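Local coordinates for protein glutathione S-transferase (Acinetobacter baumannii, PDB 4MP4) that probably catalyses the attack of the glutathione thiol on electrophilic substrates, as glutathione transferases do, at residues Gln96-Ala99 with Arg100-Ile104; Tyr20-Thr23 with Val24-Leu28; Trp163-Val166 with Asp167-Ala171. All coordinates share one frame; numbering follows the deposited sequence.

Contacts 1 and 2 lie within single helices, contact 3 spans the N-terminal cap of helix 165-178, and together they illustrate how side chains one turn apart take on the chemistry of their surroundings. Contact 1, on helix 95-110, is partly buried at the subunit interface and is rich in arginine. Contact 2, on helix 19-30 of the thioredoxin-like domain, is buried and almost wholly apolar. Contact 3 is buried too, yet it is organised around a carboxylate. It also joins the other two: Val166 packs on Ala101 and Ile104 of contact 1, while Ile165 and Glu169 meet Thr23 of contact 2. Contacts 1 and 2 do not touch; their centres lie about 18 Å apart.

Contact 1 of 3, residues Gln96-Ala99 with Arg100-Ile104; sequences QARA and RARQI
Helix 95-110, at the start of the helical C-terminal domain, carries part of the dimer interface, and here Arg98 and Arg102 stand one turn apart, side by side and pointing the same way. Arg98 offers its aliphatic part rather than its charge: CD of Arg98 lies over one face of the Arg102 guanidinium, 3.3 Å from NH1 of Arg102. Arg98 CG rides over the same group, nearer its rim. A bend at chi3 (-41°) then turns the Arg98 head aside, leaving the two guanidinium planes 59° apart. Both heads are drawn to one anion, Glu83 of the second subunit, and Arg102 adds a salt bridge to Glu79 of its own chain. Beneath them runs the regular helical ladder, with Arg102 N bonded to Arg98 O at 2.9 Å and Ala101 N to Ala97 O at 2.7 Å. Round the helix, Arg100 bends at chi2 and chi3 to bring NH2 within 2.8 Å of Gln103 OE1, a weak bond with an angle of 128° at the hydrogen. Both side chains also bond to the backbone of the second subunit, Arg100 NH2 to Ala70 O and Gln103 OE1 to Ser72 N of that subunit. The apolar side faces inward, where Ala101 and Ile104 pack on Val166 of helix 165-178 and Ile104 also meets Val147 and Leu151 of helix 135-151.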
ATOM      1  N   GLN A  96       4.960  -7.903 -16.459  1.00 29.22           N
ATOM      2  CA  GLN A  96       3.520  -7.862 -16.208  1.00 36.02           C
ATOM      3  C   GLN A  96       3.097  -8.703 -15.005  1.00 35.48           C
ATOM      4  O   GLN A  96       2.214  -8.309 -14.247  1.00 37.01           O
ATOM      5  CB  GLN A  96       2.713  -8.161 -17.470  1.00 23.19           C
ATOM      6  CG  GLN A  96       2.637  -6.926 -18.344  1.00 46.26           C
ATOM      7  CD  GLN A  96       2.109  -7.171 -19.742  1.00 44.52           C
ATOM      8  OE1 GLN A  96       1.219  -7.999 -19.963  1.00 34.26           O
ATOM      9  NE2 GLN A  96       2.656  -6.432 -20.701  1.00 48.78           N
ATOM     10  N   ALA A  97       3.754  -9.842 -14.821  1.00 31.03           N
ATOM     11  CA  ALA A  97       3.522 -10.667 -13.649  1.00 28.27           C
ATOM     12  C   ALA A  97       3.952  -9.923 -12.381  1.00 26.69           C
ATOM     13  O   ALA A  97       3.258  -9.979 -11.370  1.00 25.78           O
ATOM     14  CB  ALA A  97       4.250 -12.011 -13.783  1.00 21.31           C
ATOM     15  N   ARG A  98       5.078  -9.208 -12.447  1.00 23.81           N
ATOM     16  CA  ARG A  98       5.537  -8.385 -11.322  1.00 25.04           C
ATOM     17  C   ARG A  98       4.543  -7.281 -10.952  1.00 18.88           C
ATOM     18  O   ARG A  98       4.299  -7.013  -9.768  1.00 24.09           O
ATOM     19  CB  ARG A  98       6.901  -7.766 -11.604  1.00 19.98           C
ATOM     20  CG  ARG A  98       7.402  -6.816 -10.506  1.00 29.69           C
ATOM     21  CD  ARG A  98       8.619  -6.058 -10.995  1.00 31.11           C
ATOM     22  NE  ARG A  98       9.439  -6.996 -11.735  1.00 39.77           N
ATOM     23  CZ  ARG A  98       9.868  -6.830 -12.976  1.00 33.44           C
ATOM     24  NH1 ARG A  98       9.615  -5.714 -13.645  1.00 25.43           N
ATOM     25  NH2 ARG A  98      10.584  -7.793 -13.524  1.00 35.31           N
ATOM     26  N   ALA A  99       3.979  -6.644 -11.966  1.00 19.37           N
ATOM     27  CA  ALA A  99       2.957  -5.632 -11.752  1.00 28.92           C
ATOM     28  C   ALA A  99       1.742  -6.284 -11.097  1.00 24.24           C
ATOM     29  O   ALA A  99       1.221  -5.777 -10.094  1.00 26.01           O
ATOM     30  CB  ALA A  99       2.585  -4.947 -13.060  1.00 19.73           C
ATOM     31  N   ARG A 100       1.321  -7.426 -11.637  1.00 24.44           N
ATOM     32  CA  ARG A 100       0.200  -8.167 -11.056  1.00 23.60           C
ATOM     33  C   ARG A 100       0.526  -8.540  -9.599  1.00 23.78           C
ATOM     34  O   ARG A 100      -0.312  -8.377  -8.700  1.00 16.83           O
ATOM     35  CB  ARG A 100      -0.164  -9.402 -11.902  1.00 21.55           C
ATOM     36  CG  ARG A 100      -1.331 -10.253 -11.359  1.00 26.95           C
ATOM     37  CD  ARG A 100      -2.746  -9.661 -11.639  1.00 18.59           C
ATOM     38  NE  ARG A 100      -3.109  -9.705 -13.054  1.00 29.34           N
ATOM     39  CZ  ARG A 100      -3.315  -8.633 -13.820  1.00 32.37           C
ATOM     40  NH1 ARG A 100      -3.638  -8.777 -15.108  1.00 28.86           N
ATOM     41  NH2 ARG A 100      -3.203  -7.415 -13.305  1.00 30.00           N
ATOM     42  N   ALA A 101       1.747  -9.005  -9.357  1.00 17.51           N
ATOM     43  CA  ALA A 101       2.164  -9.298  -7.988  1.00 24.01           C
ATOM     44  C   ALA A 101       2.064  -8.071  -7.060  1.00 23.13           C
ATOM     45  O   ALA A 101       1.533  -8.171  -5.954  1.00 22.69           O
ATOM     46  CB  ALA A 101       3.567  -9.908  -7.950  1.00 17.09           C
ATOM     47  N   ARG A 102       2.557  -6.920  -7.511  1.00 21.53           N
ATOM     48  CA  ARG A 102       2.423  -5.687  -6.728  1.00 16.87           C
ATOM     49  C   ARG A 102       0.966  -5.319  -6.511  1.00 15.66           C
ATOM     50  O   ARG A 102       0.601  -4.778  -5.475  1.00 29.62           O
ATOM     51  CB  ARG A 102       3.161  -4.527  -7.398  1.00 20.21           C
ATOM     52  CG  ARG A 102       4.683  -4.630  -7.290  1.00 16.68           C
ATOM     53  CD  ARG A 102       5.357  -3.381  -7.822  1.00 24.58           C
ATOM     54  NE  ARG A 102       6.809  -3.496  -7.776  1.00 23.75           N
ATOM     55  CZ  ARG A 102       7.603  -3.441  -8.839  1.00 19.17           C
ATOM     56  NH1 ARG A 102       7.097  -3.245 -10.048  1.00 18.91           N
ATOM     57  NH2 ARG A 102       8.910  -3.557  -8.691  1.00 19.59           N
ATOM     58  N   GLN A 103       0.122  -5.630  -7.487  1.00 17.78           N
ATOM     59  CA  GLN A 103      -1.294  -5.326  -7.364  1.00 15.91           C
ATOM     60  C   GLN A 103      -1.991  -6.159  -6.276  1.00 20.01           C
ATOM     61  O   GLN A 103      -2.727  -5.618  -5.435  1.00 16.24           O
ATOM     62  CB  GLN A 103      -1.982  -5.486  -8.708  1.00 16.60           C
ATOM     63  CG  GLN A 103      -3.486  -5.625  -8.641  1.00 16.55           C
ATOM     64  CD  GLN A 103      -4.046  -6.085  -9.979  1.00 21.23           C
ATOM     65  OE1 GLN A 103      -3.516  -5.739 -11.023  1.00 31.30           O
ATOM     66  NE2 GLN A 103      -5.100  -6.878  -9.947  1.00 23.03           N
ATOM     67  N   ILE A 104      -1.757  -7.468  -6.304  1.00 15.42           N
ATOM     68  CA  ILE A 104      -2.305  -8.377  -5.301  1.00 18.70           C
ATOM     69  C   ILE A 104      -1.810  -8.019  -3.894  1.00 16.77           C
ATOM     70  O   ILE A 104      -2.600  -7.955  -2.944  1.00 22.68           O
ATOM     71  CB  ILE A 104      -2.002  -9.861  -5.650  1.00 15.26           C
ATOM     72  CG1 ILE A 104      -2.557 -10.187  -7.035  1.00 18.91           C
ATOM     73  CG2 ILE A 104      -2.592 -10.785  -4.615  1.00 14.85           C
ATOM     74  CD1 ILE A 104      -4.058  -9.740  -7.236  1.00 16.06           C
TER

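Contact 2 of 3, residues Tyr20-Thr23 with Val24-Leu28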
ATOM      1  N   TYR A  20       2.896  -7.957   8.508  1.00 12.39           N
ATOM      2  CA  TYR A  20       3.878  -7.261   7.670  1.00 16.13           C
ATOM      3  C   TYR A  20       5.313  -7.487   8.143  1.00 13.66           C
ATOM      4  O   TYR A  20       6.215  -7.577   7.320  1.00 14.89           O
ATOM      5  CB  TYR A  20       3.521  -5.773   7.534  1.00 14.06           C
ATOM      6  CG  TYR A  20       2.040  -5.640   7.313  1.00 13.64           C
ATOM      7  CD1 TYR A  20       1.449  -6.123   6.148  1.00 13.14           C
ATOM      8  CD2 TYR A  20       1.222  -5.109   8.298  1.00 16.93           C
ATOM      9  CE1 TYR A  20       0.083  -6.057   5.966  1.00 22.60           C
ATOM     10  CE2 TYR A  20      -0.145  -5.038   8.125  1.00 21.74           C
ATOM     11  CZ  TYR A  20      -0.709  -5.510   6.961  1.00 19.01           C
ATOM     12  OH  TYR A  20      -2.066  -5.450   6.803  1.00 17.08           O
ATOM     13  N   ALA A  21       5.512  -7.609   9.457  1.00 18.37           N
ATOM     14  CA  ALA A  21       6.815  -8.005   9.995  1.00 16.15           C
ATOM     15  C   ALA A  21       7.116  -9.410   9.512  1.00 21.18           C
ATOM     16  O   ALA A  21       8.233  -9.703   9.079  1.00 13.90           O
ATOM     17  CB  ALA A  21       6.831  -7.968  11.524  1.00 14.46           C
ATOM     18  N   PHE A  22       6.111 -10.280   9.609  1.00 12.50           N
ATOM     19  CA  PHE A  22       6.221 -11.628   9.070  1.00 20.13           C
ATOM     20  C   PHE A  22       6.732 -11.603   7.620  1.00 17.21           C
ATOM     21  O   PHE A  22       7.683 -12.298   7.263  1.00 17.11           O
ATOM     22  CB  PHE A  22       4.868 -12.333   9.176  1.00 16.18           C
ATOM     23  CG  PHE A  22       4.704 -13.509   8.251  1.00 18.63           C
ATOM     24  CD1 PHE A  22       5.296 -14.727   8.543  1.00 19.24           C
ATOM     25  CD2 PHE A  22       3.937 -13.402   7.101  1.00  9.95           C
ATOM     26  CE1 PHE A  22       5.124 -15.824   7.704  1.00 17.48           C
ATOM     27  CE2 PHE A  22       3.773 -14.490   6.251  1.00 14.27           C
ATOM     28  CZ  PHE A  22       4.362 -15.706   6.557  1.00  9.78           C
ATOM     29  N   THR A  23       6.121 -10.756   6.811  1.00 14.80           N
ATOM     30  CA  THR A  23       6.409 -10.671   5.383  1.00 20.87           C
ATOM     31  C   THR A  23       7.849 -10.226   5.052  1.00 24.98           C
ATOM     32  O   THR A  23       8.486 -10.759   4.131  1.00 23.23           O
ATOM     33  CB  THR A  23       5.397  -9.727   4.734  1.00 17.59           C
ATOM     34  OG1 THR A  23       4.080 -10.263   4.931  1.00 24.51           O
ATOM     35  CG2 THR A  23       5.671  -9.559   3.263  1.00 12.82           C
ATOM     36  N   VAL A  24       8.361  -9.264   5.813  1.00 21.01           N
ATOM     37  CA  VAL A  24       9.747  -8.818   5.650  1.00 23.14           C
ATOM     38  C   VAL A  24      10.769  -9.857   6.132  1.00 21.50           C
ATOM     39  O   VAL A  24      11.803 -10.070   5.489  1.00 26.23           O
ATOM     40  CB  VAL A  24       9.994  -7.472   6.351  1.00 25.02           C
ATOM     41  CG1 VAL A  24      11.460  -7.063   6.237  1.00 17.59           C
ATOM     42  CG2 VAL A  24       9.078  -6.403   5.763  1.00 18.76           C
ATOM     43  N   PHE A  25      10.478 -10.496   7.261  1.00 16.05           N
ATOM     44  CA  PHE A  25      11.307 -11.589   7.773  1.00 19.23           C
ATOM     45  C   PHE A  25      11.444 -12.665   6.710  1.00 26.73           C
ATOM     46  O   PHE A  25      12.562 -13.168   6.463  1.00 18.16           O
ATOM     47  CB  PHE A  25      10.667 -12.181   9.029  1.00 26.23           C
ATOM     48  CG  PHE A  25      11.336 -13.437   9.545  1.00 25.79           C
ATOM     49  CD1 PHE A  25      10.957 -14.691   9.081  1.00 13.38           C
ATOM     50  CD2 PHE A  25      12.291 -13.365  10.545  1.00 26.43           C
ATOM     51  CE1 PHE A  25      11.561 -15.846   9.566  1.00 13.49           C
ATOM     52  CE2 PHE A  25      12.892 -14.515  11.038  1.00 20.42           C
ATOM     53  CZ  PHE A  25      12.515 -15.760  10.553  1.00 22.12           C
ATOM     54  N   VAL A  26      10.311 -13.009   6.083  1.00 13.47           N
ATOM     55  CA  VAL A  26      10.308 -14.030   5.035  1.00 14.57           C
ATOM     56  C   VAL A  26      11.171 -13.578   3.855  1.00 18.49           C
ATOM     57  O   VAL A  26      12.010 -14.338   3.356  1.00 19.63           O
ATOM     58  CB  VAL A  26       8.878 -14.428   4.566  1.00 12.06           C
ATOM     59  CG1 VAL A  26       8.940 -15.310   3.309  1.00 11.91           C
ATOM     60  CG2 VAL A  26       8.104 -15.127   5.696  1.00 11.31           C
ATOM     61  N   GLY A  27      10.989 -12.322   3.446  1.00 22.45           N
ATOM     62  CA  GLY A  27      11.779 -11.744   2.373  1.00 15.44           C
ATOM     63  C   GLY A  27      13.277 -11.783   2.610  1.00 18.27           C
ATOM     64  O   GLY A  27      14.040 -12.135   1.721  1.00 22.82           O
ATOM     65  N   LEU A  28      13.705 -11.408   3.809  1.00 22.62           N
ATOM     66  CA  LEU A  28      15.123 -11.447   4.155  1.00 21.45           C
ATOM     67  C   LEU A  28      15.685 -12.866   4.069  1.00 21.65           C
ATOM     68  O   LEU A  28      16.711 -13.082   3.444  1.00 28.02           O
ATOM     69  CB  LEU A  28      15.352 -10.856   5.547  1.00 20.61           C
ATOM     70  CG  LEU A  28      15.095  -9.347   5.692  1.00 22.57           C
ATOM     71  CD1 LEU A  28      14.810  -8.969   7.156  1.00 24.90           C
ATOM     72  CD2 LEU A  28      16.297  -8.573   5.167  1.00 24.61           C
TER
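Val26 rests on the ring of Phe22 one turn earlier, and its side chain can be read atom by atom. CB of Val26 lies 3.6 Å from Phe22 O, the same oxygen that accepts the bond from Val26 N at 3.0 Å. From there the methyls part. CG2 of Val26, anti to the carbonyl carbon of its own residue, turns back along the helix, coming within 3.3 Å of Phe22 O and then meeting the aromatic ring: it lies 3.7 Å from CE1 of Phe22 and 4.0 Å from the ring centroid, 24° off the normal. This is a CH-pi contact over the face, displaced toward the rim. The other methyl, CG1 of Val26, meets CD1 of Ile165 at 3.6 Å. Phe22 in turn meets Trp204 edge-to-face, and Phe25 brings its ring to the same tryptophan. Thr23 OG1 bonds to Pro19 O, which satisfies a buried hydroxyl within the helix itself. Helix 19-30 is the crossover of the beta-alpha-beta unit that runs from strand 8-13 to strand 36-40; Val24 touches helix 74-84, Phe22 and Val26 pack against helices 165-178 and 199-215 of the other domain, and Thr23 touches both helix 74-84 and helix 165-178.

Contact 3 of 3, residues Trp163-Val166 with Asp167-Ala171; sequences WSIV and DAELA
The indole of Trp163 and the carboxylate of Asp167 pass alongside one another pointing opposite ways, their planes 36° apart. Over one face of the indole lies the backbone N of Ile165, offset toward the rim. Asp167 CB comes obliquely to the five-membered part, 3.8 Å from Trp163 NE1, and the methyl of Ala168 likewise approaches CZ2 of Trp163, at 4.3 Å. Phe158 sets its ring nearly perpendicular to the indole, and Arg198 makes a cation-pi contact with it.

With chi1 at -69°, CG of Asp167 stands beside its backbone N, which turns the carboxylate back toward Ser164. OD2 takes a nearly straight bond from Ser164 N at 2.9 Å, met almost along its C-O axis; a water held by Ser164 OG at 2.7 Å lies a doubtfully short 2.5 Å from OD2. OD1 is bonded by Tyr191 OH and Leu159 N. Asp167 N returns a bond to Ser164 O at 2.8 Å. Glu169 CG lies 3.3 Å from Ile165 O, and its OE2 is bonded by Gln105 of helix 95-110.

Ser164, the N-cap, gives its N-H to the Asp167 carboxylate, one half of a capping box; the reciprocal bond is not made, OG of Ser164 lying 4.2 Å from Asp167 N. Trp163 and Ala168, flanking the box, stand as its hydrophobic staple. An N-capping box with a hydrophobic staple at the start of this core helix is a hallmark of the glutathione transferase fold.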
ATOM      1  N   TRP A 163       7.711 -19.511  -6.741  1.00 26.21           N
ATOM      2  CA  TRP A 163       7.408 -18.809  -5.518  1.00 22.96           C
ATOM      3  C   TRP A 163       7.715 -17.303  -5.581  1.00 26.44           C
ATOM      4  O   TRP A 163       8.726 -16.888  -6.135  1.00 30.11           O
ATOM      5  CB  TRP A 163       8.180 -19.454  -4.372  1.00 16.23           C
ATOM      6  CG  TRP A 163       7.820 -18.848  -3.069  1.00 27.77           C
ATOM      7  CD1 TRP A 163       6.799 -19.231  -2.240  1.00 18.47           C
ATOM      8  CD2 TRP A 163       8.447 -17.729  -2.443  1.00 23.30           C
ATOM      9  NE1 TRP A 163       6.766 -18.426  -1.135  1.00 22.73           N
ATOM     10  CE2 TRP A 163       7.761 -17.486  -1.232  1.00 24.18           C
ATOM     11  CE3 TRP A 163       9.517 -16.897  -2.790  1.00 18.81           C
ATOM     12  CZ2 TRP A 163       8.109 -16.460  -0.359  1.00 23.52           C
ATOM     13  CZ3 TRP A 163       9.870 -15.871  -1.919  1.00 22.50           C
ATOM     14  CH2 TRP A 163       9.165 -15.664  -0.718  1.00 28.83           C
ATOM     15  N   SER A 164       6.826 -16.490  -5.022  1.00 28.26           N
ATOM     16  CA  SER A 164       7.126 -15.086  -4.756  1.00 20.20           C
ATOM     17  C   SER A 164       6.597 -14.704  -3.384  1.00 17.59           C
ATOM     18  O   SER A 164       5.765 -15.415  -2.810  1.00 19.07           O
ATOM     19  CB  SER A 164       6.512 -14.174  -5.814  1.00 20.45           C
ATOM     20  OG  SER A 164       5.139 -14.437  -5.964  1.00 18.90           O
ATOM     21  N   ILE A 165       7.068 -13.578  -2.858  1.00 12.99           N
ATOM     22  CA  ILE A 165       6.679 -13.152  -1.509  1.00  9.93           C
ATOM     23  C   ILE A 165       5.139 -13.048  -1.381  1.00 18.03           C
ATOM     24  O   ILE A 165       4.586 -13.123  -0.275  1.00 18.22           O
ATOM     25  CB  ILE A 165       7.380 -11.815  -1.132  1.00 13.43           C
ATOM     26  CG1 ILE A 165       7.274 -11.508   0.366  1.00 16.14           C
ATOM     27  CG2 ILE A 165       6.846 -10.677  -1.959  1.00  9.45           C
ATOM     28  CD1 ILE A 165       7.943 -12.538   1.249  1.00  9.22           C
ATOM     29  N   VAL A 166       4.449 -12.919  -2.514  1.00 10.08           N
ATOM     30  CA  VAL A 166       3.007 -12.743  -2.497  1.00 18.88           C
ATOM     31  C   VAL A 166       2.322 -14.074  -2.164  1.00 18.76           C
ATOM     32  O   VAL A 166       1.187 -14.093  -1.655  1.00 12.08           O
ATOM     33  CB  VAL A 166       2.466 -12.124  -3.825  1.00 10.53           C
ATOM     34  CG1 VAL A 166       0.983 -11.825  -3.705  1.00 10.71           C
ATOM     35  CG2 VAL A 166       3.192 -10.844  -4.155  1.00 10.26           C
ATOM     36  N   ASP A 167       3.008 -15.190  -2.426  1.00 13.33           N
ATOM     37  CA  ASP A 167       2.460 -16.480  -1.998  1.00 17.08           C
ATOM     38  C   ASP A 167       2.342 -16.496  -0.476  1.00 20.07           C
ATOM     39  O   ASP A 167       1.319 -16.934   0.086  1.00 15.58           O
ATOM     40  CB  ASP A 167       3.283 -17.677  -2.493  1.00 14.70           C
ATOM     41  CG  ASP A 167       3.197 -17.868  -4.014  1.00 24.09           C
ATOM     42  OD1 ASP A 167       2.095 -18.239  -4.523  1.00 16.09           O
ATOM     43  OD2 ASP A 167       4.245 -17.655  -4.692  1.00 20.85           O
ATOM     44  N   ALA A 168       3.370 -15.974   0.187  1.00 11.74           N
ATOM     45  CA  ALA A 168       3.397 -15.974   1.642  1.00 10.86           C
ATOM     46  C   ALA A 168       2.321 -15.023   2.195  1.00 14.68           C
ATOM     47  O   ALA A 168       1.707 -15.298   3.238  1.00 18.91           O
ATOM     48  CB  ALA A 168       4.792 -15.616   2.162  1.00  9.06           C
ATOM     49  N   GLU A 169       2.074 -13.931   1.476  1.00 11.77           N
ATOM     50  CA  GLU A 169       1.106 -12.925   1.914  1.00 10.98           C
ATOM     51  C   GLU A 169      -0.330 -13.431   1.744  1.00 14.13           C
ATOM     52  O   GLU A 169      -1.185 -13.189   2.597  1.00 14.66           O
ATOM     53  CB  GLU A 169       1.293 -11.605   1.154  1.00  7.95           C
ATOM     54  CG  GLU A 169       2.650 -10.938   1.339  1.00 29.26           C
ATOM     55  CD  GLU A 169       2.921  -9.835   0.295  1.00 28.22           C
ATOM     56  OE1 GLU A 169       2.179  -9.768  -0.700  1.00 22.67           O
ATOM     57  OE2 GLU A 169       3.869  -9.042   0.464  1.00 20.47           O
ATOM     58  N   LEU A 170      -0.587 -14.130   0.637  1.00 16.64           N
ATOM     59  CA  LEU A 170      -1.910 -14.666   0.356  1.00 11.36           C
ATOM     60  C   LEU A 170      -2.235 -15.797   1.321  1.00  9.53           C
ATOM     61  O   LEU A 170      -3.327 -15.845   1.882  1.00 21.31           O
ATOM     62  CB  LEU A 170      -2.004 -15.166  -1.093  1.00 11.41           C
ATOM     63  CG  LEU A 170      -3.349 -15.773  -1.525  1.00 16.07           C
ATOM     64  CD1 LEU A 170      -4.478 -14.734  -1.496  1.00 12.97           C
ATOM     65  CD2 LEU A 170      -3.244 -16.380  -2.910  1.00 20.49           C
ATOM     66  N   ALA A 171      -1.283 -16.704   1.514  1.00  9.77           N
ATOM     67  CA  ALA A 171      -1.466 -17.795   2.467  1.00 14.28           C
ATOM     68  C   ALA A 171      -1.832 -17.280   3.856  1.00 13.01           C
ATOM     69  O   ALA A 171      -2.745 -17.804   4.482  1.00 16.49           O
ATOM     70  CB  ALA A 171      -0.234 -18.690   2.540  1.00 10.36           C
TER
HETATM   71  O   HOH W   1       4.326 -16.821  -7.051  1.00 14.33           O